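Local structure of DNA polymerase III, gamma subunit-related protein (Thermotoga maritima, 2GNO) at residues A[206-211]-A[247-251]; A[27-33]-A[161-167]; A[103-107]-A[128-133]. The protein is of uncertain precise role, but resembles the clamp-loader subunits of DNA polymerase III and may bind DNA. All coordinates share one frame; numbering follows the deposited sequence. Where two conformers were deposited one is given.

Contact 1 (A[206-211]-A[247-251])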
loop_
_atom_site.group_PDB
_atom_site.type_symbol
_atom_site.label_atom_id
_atom_site.label_comp_id
_atom_site.label_asym_id
_atom_site.label_seq_id
_atom_site.Cartn_x
_atom_site.Cartn_y
_atom_site.Cartn_z
ATOM N N GLY A 206 8.371 -4.318 -7.504
ATOM C CA GLY A 206 8.540 -5.167 -6.341
ATOM C C GLY A 206 7.665 -6.423 -6.376
ATOM O O GLY A 206 8.112 -7.506 -5.993
ATOM N N TYR A 207 6.421 -6.256 -6.817
ATOM C CA TYR A 207 5.453 -7.350 -6.938
ATOM C C TYR A 207 5.915 -8.396 -7.952
ATOM O O TYR A 207 5.888 -9.593 -7.655
ATOM C CB TYR A 207 4.076 -6.770 -7.280
ATOM C CG TYR A 207 3.020 -7.772 -7.650
ATOM C CD1 TYR A 207 2.768 -8.876 -6.842
ATOM C CD2 TYR A 207 2.195 -7.564 -8.754
ATOM C CE1 TYR A 207 1.786 -9.797 -7.177
ATOM C CE2 TYR A 207 1.199 -8.459 -9.083
ATOM C CZ TYR A 207 0.997 -9.578 -8.297
ATOM O OH TYR A 207 -0.025 -10.448 -8.596
ATOM N N LEU A 208 6.339 -7.921 -9.126
ATOM C CA LEU A 208 6.858 -8.767 -10.182
ATOM C C LEU A 208 8.147 -9.440 -9.759
ATOM O O LEU A 208 8.360 -10.609 -10.087
ATOM C CB LEU A 208 7.009 -7.990 -11.514
ATOM C CG LEU A 208 5.692 -7.432 -12.095
ATOM C CD1 LEU A 208 5.901 -6.694 -13.419
ATOM C CD2 LEU A 208 4.657 -8.524 -12.284
ATOM N N ALA A 209 8.998 -8.746 -9.010
ATOM C CA ALA A 209 10.242 -9.366 -8.521
ATOM C C ALA A 209 9.897 -10.457 -7.503
ATOM O O ALA A 209 10.540 -11.510 -7.494
ATOM C CB ALA A 209 11.156 -8.331 -7.912
ATOM N N CYS A 210 8.918 -10.197 -6.633
ATOM C CA CYS A 210 8.466 -11.219 -5.666
ATOM C C CYS A 210 7.903 -12.439 -6.401
ATOM O O CYS A 210 8.224 -13.552 -6.029
ATOM C CB CYS A 210 7.495 -10.675 -4.639
ATOM S SG CYS A 210 8.375 -9.705 -3.405
ATOM N N ARG A 211 7.060 -12.212 -7.407
ATOM C CA ARG A 211 6.497 -13.300 -8.214
ATOM C C ARG A 211 7.611 -14.134 -8.843
ATOM O O ARG A 211 7.570 -15.365 -8.805
ATOM C CB ARG A 211 5.557 -12.777 -9.309
ATOM C CG ARG A 211 4.182 -12.368 -8.811
ATOM C CD ARG A 211 3.222 -11.940 -9.926
ATOM N NE ARG A 211 3.038 -12.950 -10.987
ATOM C CZ ARG A 211 3.709 -13.023 -12.151
ATOM N NH1 ARG A 211 4.672 -12.165 -12.488
ATOM N NH2 ARG A 211 3.421 -13.985 -13.006
ATOM N N ARG A 247 5.271 -10.220 2.391
ATOM C CA ARG A 247 4.926 -10.079 0.984
ATOM C C ARG A 247 4.754 -11.395 0.277
ATOM O O ARG A 247 3.803 -11.549 -0.472
ATOM C CB ARG A 247 5.971 -9.293 0.230
ATOM C CG ARG A 247 6.054 -7.923 0.701
ATOM C CD ARG A 247 7.047 -7.145 -0.051
ATOM N NE ARG A 247 6.609 -6.942 -1.421
ATOM C CZ ARG A 247 7.143 -6.056 -2.250
ATOM N NH1 ARG A 247 8.125 -5.249 -1.868
ATOM N NH2 ARG A 247 6.646 -5.948 -3.461
ATOM N N LEU A 248 5.673 -12.336 0.504
ATOM C CA LEU A 248 5.574 -13.634 -0.146
ATOM C C LEU A 248 4.351 -14.411 0.356
ATOM O O LEU A 248 3.664 -15.039 -0.447
ATOM C CB LEU A 248 6.864 -14.444 0.028
ATOM C CG LEU A 248 8.139 -13.871 -0.604
ATOM C CD1 LEU A 248 9.268 -14.869 -0.436
ATOM C CD2 LEU A 248 7.960 -13.551 -2.078
ATOM N N THR A 249 4.085 -14.356 1.663
ATOM C CA THR A 249 2.929 -15.032 2.259
ATOM C C THR A 249 1.656 -14.568 1.580
ATOM O O THR A 249 0.814 -15.400 1.231
ATOM C CB THR A 249 2.882 -14.802 3.775
ATOM O OG1 THR A 249 4.037 -15.396 4.354
ATOM C CG2 THR A 249 1.644 -15.436 4.400
ATOM N N ARG A 250 1.534 -13.248 1.357
ATOM C CA ARG A 250 0.366 -12.677 0.654
ATOM C C ARG A 250 0.252 -13.193 -0.778
ATOM O O ARG A 250 -0.836 -13.593 -1.193
ATOM C CB ARG A 250 0.337 -11.141 0.717
ATOM C CG ARG A 250 0.087 -10.646 2.118
ATOM C CD ARG A 250 0.006 -9.137 2.237
ATOM N NE ARG A 250 -0.190 -8.733 3.628
ATOM C CZ ARG A 250 -1.379 -8.596 4.211
ATOM N N ILE A 251 1.366 -13.236 -1.507
ATOM C CA ILE A 251 1.364 -13.745 -2.888
ATOM C C ILE A 251 1.032 -15.241 -2.917
ATOM O O ILE A 251 0.191 -15.663 -3.699
ATOM C CB ILE A 251 2.697 -13.437 -3.624
ATOM C CG1 ILE A 251 2.838 -11.929 -3.814
ATOM C CG2 ILE A 251 2.734 -14.139 -5.004
ATOM C CD1 ILE A 251 4.185 -11.489 -4.306
#
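Cys210 of helix 203-219 meets Arg247, Leu248 and Ile251 of helix 239-254 in a helix-helix crossing within the helical C-terminal part of the chain. The local axes come within 10.4 Å and cross at -75°, so the contact is compact and rests on a few side chains. Cys210 sits in the middle of it. The Ile251 methyl CD1 presses on Cys210 CB at 3.4 Å, tighter than usual for two carbons. The Leu248 branch CD2 reaches the same CB at 3.9 Å.

Ile251 CD1 also touches Tyr207. It lies at the edge of the ring, near its plane, 3.9 Å from Tyr207 CD1. In the conformer given, CD of Arg211, from the same helix as Tyr207, lies over one face of this ring. Tyr207 carries CG opposite its backbone N (chi1 171°), which turns the ring edge toward Ile251. The hydroxyl beyond it is hydrogen-bonded to Glu255 and probably to the backbone N of Leu161.

Arg247 closes the other end. Its chain bends at chi3 (68°) and brings the guanidinium to the 206-211 backbone. Cys210 SG sits over one face of the group, toward its rim, 3.8 Å from Arg247 NE. Arg247 NH2 comes 3.1 Å from Gly206 C, where there is no side chain in its way. The firm polar partner of Arg247 is instead Ser201, whose carbonyl O accepts a hydrogen bond from NH1.

Other helices pack around the crossing. Leu208 turns from the contact and packs on Leu180, Leu183 and Leu187 of helix 166-189. Leu248 also leans on Leu287 and Ile290 of helix 283-298, and Thr249 reaches helix 261-274.

Contact 2 (A[27-33]-A[161-167])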
loop_
_atom_site.group_PDB
_atom_site.type_symbol
_atom_site.label_atom_id
_atom_site.label_comp_id
_atom_site.label_asym_id
_atom_site.label_seq_id
_atom_site.Cartn_x
_atom_site.Cartn_y
_atom_site.Cartn_z
ATOM N N ASP A 27 -9.626 -0.781 -0.884
ATOM C CA ASP A 27 -8.467 -0.962 -1.781
ATOM C C ASP A 27 -7.187 -0.632 -1.027
ATOM O O ASP A 27 -7.216 0.179 -0.099
ATOM C CB ASP A 27 -8.634 -0.128 -3.066
ATOM C CG ASP A 27 -7.536 -0.393 -4.108
ATOM O OD1 ASP A 27 -6.411 0.114 -3.968
ATOM O OD2 ASP A 27 -7.819 -1.038 -5.136
ATOM N N LEU A 28 -6.081 -1.275 -1.390
ATOM C CA LEU A 28 -4.792 -1.039 -0.696
ATOM C C LEU A 28 -4.189 0.348 -0.891
ATOM O O LEU A 28 -3.537 0.868 0.022
ATOM C CB LEU A 28 -3.731 -2.057 -1.129
ATOM C CG LEU A 28 -3.961 -3.547 -0.854
ATOM C CD1 LEU A 28 -2.813 -4.368 -1.426
ATOM C CD2 LEU A 28 -4.112 -3.826 0.616
ATOM N N SER A 29 -4.392 0.925 -2.078
ATOM C CA SER A 29 -3.851 2.245 -2.423
ATOM C C SER A 29 -4.836 3.309 -2.903
ATOM O O SER A 29 -4.444 4.463 -2.930
ATOM C CB SER A 29 -2.752 2.067 -3.479
ATOM O OG SER A 29 -3.263 1.427 -4.618
ATOM N N TYR A 30 -6.084 2.966 -3.257
ATOM C CA TYR A 30 -7.027 3.974 -3.754
ATOM C C TYR A 30 -7.273 5.131 -2.762
ATOM O O TYR A 30 -7.253 6.248 -3.210
ATOM C CB TYR A 30 -8.314 3.353 -4.292
ATOM C CG TYR A 30 -9.200 4.244 -5.124
ATOM C CD1 TYR A 30 -8.747 4.782 -6.331
ATOM C CD2 TYR A 30 -10.534 4.426 -4.793
ATOM C CE1 TYR A 30 -9.587 5.550 -7.145
ATOM C CE2 TYR A 30 -11.383 5.160 -5.603
ATOM C CZ TYR A 30 -10.907 5.724 -6.769
ATOM O OH TYR A 30 -11.772 6.458 -7.534
ATOM N N PRO A 31 -7.495 4.862 -1.441
ATOM C CA PRO A 31 -7.646 5.983 -0.483
ATOM C C PRO A 31 -6.463 6.958 -0.508
ATOM O O PRO A 31 -6.691 8.168 -0.469
ATOM C CB PRO A 31 -7.786 5.297 0.874
ATOM C CG PRO A 31 -8.387 3.926 0.511
ATOM C CD PRO A 31 -7.736 3.559 -0.787
ATOM N N ARG A 32 -5.239 6.425 -0.547
ATOM C CA ARG A 32 -4.012 7.228 -0.611
ATOM C C ARG A 32 -3.901 8.034 -1.902
ATOM O O ARG A 32 -3.519 9.199 -1.861
ATOM C CB ARG A 32 -2.778 6.336 -0.495
ATOM C CG ARG A 32 -2.542 5.705 0.871
ATOM C CD ARG A 32 -1.532 4.571 0.767
ATOM N NE ARG A 32 -0.307 4.998 0.081
ATOM C CZ ARG A 32 0.771 5.550 0.648
ATOM N NH1 ARG A 32 0.872 5.711 1.956
ATOM N NH2 ARG A 32 1.797 5.909 -0.124
ATOM N N GLU A 33 -4.212 7.405 -3.036
ATOM C CA GLU A 33 -4.154 8.066 -4.364
ATOM C C GLU A 33 -5.239 9.101 -4.584
ATOM O O GLU A 33 -5.002 10.117 -5.241
ATOM C CB GLU A 33 -4.153 7.041 -5.480
ATOM C CG GLU A 33 -2.908 6.171 -5.470
ATOM C CD GLU A 33 -1.641 6.958 -5.658
ATOM O OE1 GLU A 33 -1.588 7.839 -6.536
ATOM O OE2 GLU A 33 -0.685 6.689 -4.926
ATOM N N LEU A 161 -2.941 -9.268 -7.808
ATOM C CA LEU A 161 -2.810 -8.085 -6.928
ATOM C C LEU A 161 -3.405 -6.801 -7.499
ATOM O O LEU A 161 -3.838 -5.940 -6.721
ATOM C CB LEU A 161 -1.337 -7.785 -6.588
ATOM C CG LEU A 161 -0.946 -6.516 -5.771
ATOM C CD1 LEU A 161 -1.613 -6.438 -4.387
ATOM C CD2 LEU A 161 0.554 -6.438 -5.600
ATOM N N LEU A 162 -3.443 -6.685 -8.828
ATOM C CA LEU A 162 -3.924 -5.476 -9.489
ATOM C C LEU A 162 -5.350 -5.097 -9.137
ATOM O O LEU A 162 -5.660 -3.919 -9.037
ATOM C CB LEU A 162 -3.740 -5.541 -11.006
ATOM C CG LEU A 162 -2.365 -5.914 -11.562
ATOM C CD1 LEU A 162 -2.340 -5.658 -13.064
ATOM C CD2 LEU A 162 -1.251 -5.182 -10.899
ATOM N N GLU A 163 -6.203 -6.088 -8.929
ATOM C CA GLU A 163 -7.590 -5.854 -8.560
ATOM C C GLU A 163 -7.743 -5.243 -7.149
ATOM O O GLU A 163 -8.795 -4.678 -6.855
ATOM C CB GLU A 163 -8.391 -7.165 -8.686
ATOM C CG GLU A 163 -9.916 -6.995 -8.547
ATOM C CD GLU A 163 -10.708 -8.261 -8.820
ATOM O OE1 GLU A 163 -10.103 -9.300 -9.165
ATOM O OE2 GLU A 163 -11.950 -8.210 -8.675
ATOM N N ARG A 164 -6.713 -5.346 -6.290
ATOM C CA ARG A 164 -6.774 -4.789 -4.934
ATOM C C ARG A 164 -5.744 -3.666 -4.613
ATOM O O ARG A 164 -5.827 -3.089 -3.540
ATOM C CB ARG A 164 -6.767 -5.935 -3.898
ATOM C CG ARG A 164 -5.493 -6.777 -3.799
ATOM C CD ARG A 164 -5.739 -8.012 -2.917
ATOM N NE ARG A 164 -4.524 -8.799 -2.664
ATOM C CZ ARG A 164 -3.698 -8.679 -1.613
ATOM N NH1 ARG A 164 -3.908 -7.795 -0.626
ATOM N NH2 ARG A 164 -2.627 -9.476 -1.534
ATOM N N ASP A 165 -4.834 -3.347 -5.545
ATOM C CA ASP A 165 -3.818 -2.295 -5.410
ATOM C C ASP A 165 -3.940 -1.330 -6.634
ATOM O O ASP A 165 -3.268 -1.514 -7.652
ATOM C CB ASP A 165 -2.426 -2.938 -5.317
ATOM C CG ASP A 165 -1.308 -1.940 -5.116
ATOM O OD1 ASP A 165 -1.566 -0.729 -4.954
ATOM O OD2 ASP A 165 -0.131 -2.374 -5.123
ATOM N N PHE A 166 -4.783 -0.299 -6.508
ATOM C CA PHE A 166 -5.021 0.678 -7.596
ATOM C C PHE A 166 -3.783 1.254 -8.258
ATOM O O PHE A 166 -3.700 1.317 -9.481
ATOM C CB PHE A 166 -5.925 1.823 -7.102
ATOM C CG PHE A 166 -6.060 2.963 -8.081
ATOM C CD1 PHE A 166 -6.973 2.900 -9.125
ATOM C CD2 PHE A 166 -5.264 4.098 -7.959
ATOM C CE1 PHE A 166 -7.095 3.957 -10.026
ATOM C CE2 PHE A 166 -5.377 5.150 -8.869
ATOM C CZ PHE A 166 -6.289 5.076 -9.894
ATOM N N LYS A 167 -2.812 1.659 -7.452
ATOM C CA LYS A 167 -1.592 2.284 -7.977
ATOM C C LYS A 167 -0.770 1.354 -8.832
ATOM O O LYS A 167 -0.199 1.778 -9.827
ATOM C CB LYS A 167 -0.704 2.823 -6.834
ATOM C CG LYS A 167 0.423 3.732 -7.339
ATOM C CD LYS A 167 1.314 4.262 -6.247
ATOM C CE LYS A 167 2.351 5.223 -6.833
ATOM N NZ LYS A 167 3.219 5.798 -5.782
HETATM O O HOH W 1 -7.387 -1.740 -8.214
HETATM O O HOH W 2 -10.275 -2.115 -5.281
HETATM O O HOH W 3 1.866 7.806 -4.760
#
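Asp27 forms an Asx turn within its own segment, and it and Ser29 bind the start of helix 166-189. Residues 27-29 lie between strand 19-24 and helix 30-43, where nucleotide-binding AAA+ relatives carry the P-loop. The partner segment belongs to the AAA+ lid, so the contact links the two regions.

Hydrogen bonds dominate. Asp27 OD1 accepts three backbone N-H groups. Phe166 N meets the syn lone pair of OD1 in a nearly straight bond (3.0 Å, 175°). Ser29 N comes on the anti side and Tyr30 N from above the carboxylate plane. Together they should hold the carboxylate firmly. Leu28 N bonds to Arg164 O at 2.8 Å. Ser29 OG donates to Asp165 OD1 (2.8 Å) and accepts from Lys167 N (2.9 Å). Asp165 OD2 bonds to Thr168 OG1. Waters join Asp27 OD2 to Leu162 O and, weakly, to Glu163 O.

Apolar contacts flank these bonds. The Leu28 and Leu161 side chains cross at about a right angle and touch through their CD1 methyls. The edge of Tyr30 points at the face of Phe166, a T-shaped pair with planes at 62°.

Charge plays a looser part. One water donates to Glu33 OE2 and accepts from Lys167 NZ.

Contact 3 (A[103-107]-A[128-133])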
loop_
_atom_site.group_PDB
_atom_site.type_symbol
_atom_site.label_atom_id
_atom_site.label_comp_id
_atom_site.label_asym_id
_atom_site.label_seq_id
_atom_site.Cartn_x
_atom_site.Cartn_y
_atom_site.Cartn_z
ATOM N N LEU A 103 -6.791 17.401 17.952
ATOM C CA LEU A 103 -8.234 17.685 18.057
ATOM C C LEU A 103 -8.631 19.118 17.722
ATOM O O LEU A 103 -9.586 19.307 16.978
ATOM C CB LEU A 103 -8.774 17.288 19.432
ATOM C CG LEU A 103 -8.529 15.834 19.870
ATOM C CD1 LEU A 103 -9.140 15.594 21.254
ATOM C CD2 LEU A 103 -9.027 14.814 18.831
ATOM N N LYS A 104 -7.893 20.111 18.229
ATOM C CA LYS A 104 -8.198 21.536 17.960
ATOM C C LYS A 104 -8.080 21.877 16.470
ATOM O O LYS A 104 -8.988 22.492 15.892
ATOM C CB LYS A 104 -7.311 22.473 18.796
ATOM N N ALA A 105 -6.973 21.472 15.850
ATOM C CA ALA A 105 -6.771 21.703 14.413
ATOM C C ALA A 105 -7.778 20.901 13.578
ATOM O O ALA A 105 -8.228 21.390 12.558
ATOM C CB ALA A 105 -5.346 21.363 13.991
ATOM N N LEU A 106 -8.127 19.686 14.003
ATOM C CA LEU A 106 -9.114 18.877 13.271
ATOM C C LEU A 106 -10.524 19.437 13.368
ATOM O O LEU A 106 -11.206 19.509 12.342
ATOM C CB LEU A 106 -9.131 17.399 13.696
ATOM C CG LEU A 106 -8.042 16.421 13.240
ATOM C CD1 LEU A 106 -8.222 15.093 13.961
ATOM C CD2 LEU A 106 -8.034 16.214 11.718
ATOM N N GLU A 107 -10.959 19.825 14.575
ATOM C CA GLU A 107 -12.318 20.366 14.759
ATOM C C GLU A 107 -12.491 21.743 14.149
ATOM O O GLU A 107 -13.526 22.017 13.541
ATOM C CB GLU A 107 -12.770 20.390 16.231
ATOM C CG GLU A 107 -12.088 21.381 17.189
ATOM C CD GLU A 107 -12.509 21.165 18.647
ATOM O OE1 GLU A 107 -13.565 20.534 18.871
ATOM O OE2 GLU A 107 -11.789 21.631 19.565
ATOM N N THR A 128 -12.894 10.497 19.153
ATOM C CA THR A 128 -12.507 11.891 19.113
ATOM C C THR A 128 -11.997 12.325 17.707
ATOM O O THR A 128 -12.023 13.504 17.403
ATOM C CB THR A 128 -11.513 12.217 20.249
ATOM O OG1 THR A 128 -11.379 13.633 20.362
ATOM C CG2 THR A 128 -10.128 11.512 20.077
ATOM N N ILE A 129 -11.503 11.393 16.882
ATOM C CA ILE A 129 -11.079 11.709 15.489
ATOM C C ILE A 129 -12.353 11.616 14.626
ATOM O O ILE A 129 -12.687 12.548 13.897
ATOM C CB ILE A 129 -9.988 10.758 14.938
ATOM C CG1 ILE A 129 -8.683 10.860 15.740
ATOM C CG2 ILE A 129 -9.678 11.068 13.434
ATOM C CD1 ILE A 129 -7.937 12.226 15.683
ATOM N N LYS A 130 -13.075 10.500 14.749
ATOM C CA LYS A 130 -14.336 10.263 14.009
ATOM C C LYS A 130 -15.359 11.406 14.169
ATOM O O LYS A 130 -15.999 11.811 13.201
ATOM C CB LYS A 130 -14.949 8.920 14.424
ATOM C CG LYS A 130 -14.102 7.699 14.046
ATOM C CD LYS A 130 -14.747 6.407 14.513
ATOM N N SER A 131 -15.479 11.923 15.386
ATOM C CA SER A 131 -16.383 13.031 15.716
ATOM C C SER A 131 -16.033 14.339 15.007
ATOM O O SER A 131 -16.906 15.176 14.764
ATOM C CB SER A 131 -16.341 13.296 17.230
ATOM O OG SER A 131 -17.111 14.430 17.593
ATOM N N ARG A 132 -14.749 14.518 14.701
ATOM C CA ARG A 132 -14.250 15.734 14.057
ATOM C C ARG A 132 -13.904 15.646 12.559
ATOM O O ARG A 132 -13.456 16.662 11.998
ATOM C CB ARG A 132 -13.045 16.222 14.866
ATOM C CG ARG A 132 -13.399 16.653 16.281
ATOM C CD ARG A 132 -12.164 16.842 17.130
ATOM N NE ARG A 132 -12.477 17.432 18.431
ATOM C CZ ARG A 132 -12.987 16.791 19.484
ATOM N NH1 ARG A 132 -13.324 15.501 19.435
ATOM N NH2 ARG A 132 -13.204 17.472 20.608
ATOM N N VAL A 133 -14.125 14.487 11.917
ATOM C CA VAL A 133 -13.815 14.312 10.481
ATOM C C VAL A 133 -15.005 13.833 9.632
ATOM O O VAL A 133 -15.706 12.886 10.003
ATOM C CB VAL A 133 -12.618 13.336 10.223
ATOM C CG1 VAL A 133 -11.380 13.811 10.954
ATOM C CG2 VAL A 133 -12.947 11.895 10.588
#
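Arg132 and Glu107 run side by side and point the same way. The Arg132 chain is extended from CG to NE and lies along Glu107 CB. Glu107 holds CG between its backbone N and carbonyl carbon (chi1 69°), which sets its carboxylate beside the guanidinium. The two planes stand 46° apart. The salt bridge carries a weak hydrogen bond from Arg132 NE to Glu107 OE1 (3.3 Å). A second bond steadies the arginine from its own segment: Arg132 NH1 donates to Thr128 O in the carbonyl plane, at 3.1 Å. Leu103 CB lies over one face of the guanidinium.

Leu103 then crosses Thr128 at about a right angle. The fork of its two methyls faces Thr128 OG1, in an unusually close contact that is doubtful in detail. Deeper in, Leu106 and Ile129 meet through their CD1 methyls at 3.4 Å, a tight fit. Leu106 CD2 also faces Val133 CG1 at 4.2 Å. Leu106, Ile129 and Val133 all rest on Leu117 of the central strand 113-119.

The arrangement fits an AAA+ core, where short helices lead into parallel strands. Ser131-Arg132-Val133 resembles the Ser-Arg-Cys motif of clamp-loader subunits, whose arginine serves a neighbouring subunit's ATP site. A like role here is only an inference.

How the contacts relate
Contacts 1 and 2 adjoin: they touch at Tyr207 and Leu161, and Arg250 packs on Arg164. Their centres are 15 Å apart, and helix 239-254 touches both. Contact 3 stands apart, about 37 Å from contact 1 between centres and on the opposite side of the chain's centre. In sequence it is nested inside the loop closed by contact 2. Contact 1 is partly buried, with apolar side chains and one arginine between two helices. Contact 2 is a surface junction built on backbone and carboxylate hydrogen bonds, with waters. Contact 3 is mixed: Leu106, Ile129 and Val133 pack toward the parallel sheet, while a salt bridge lies outside them.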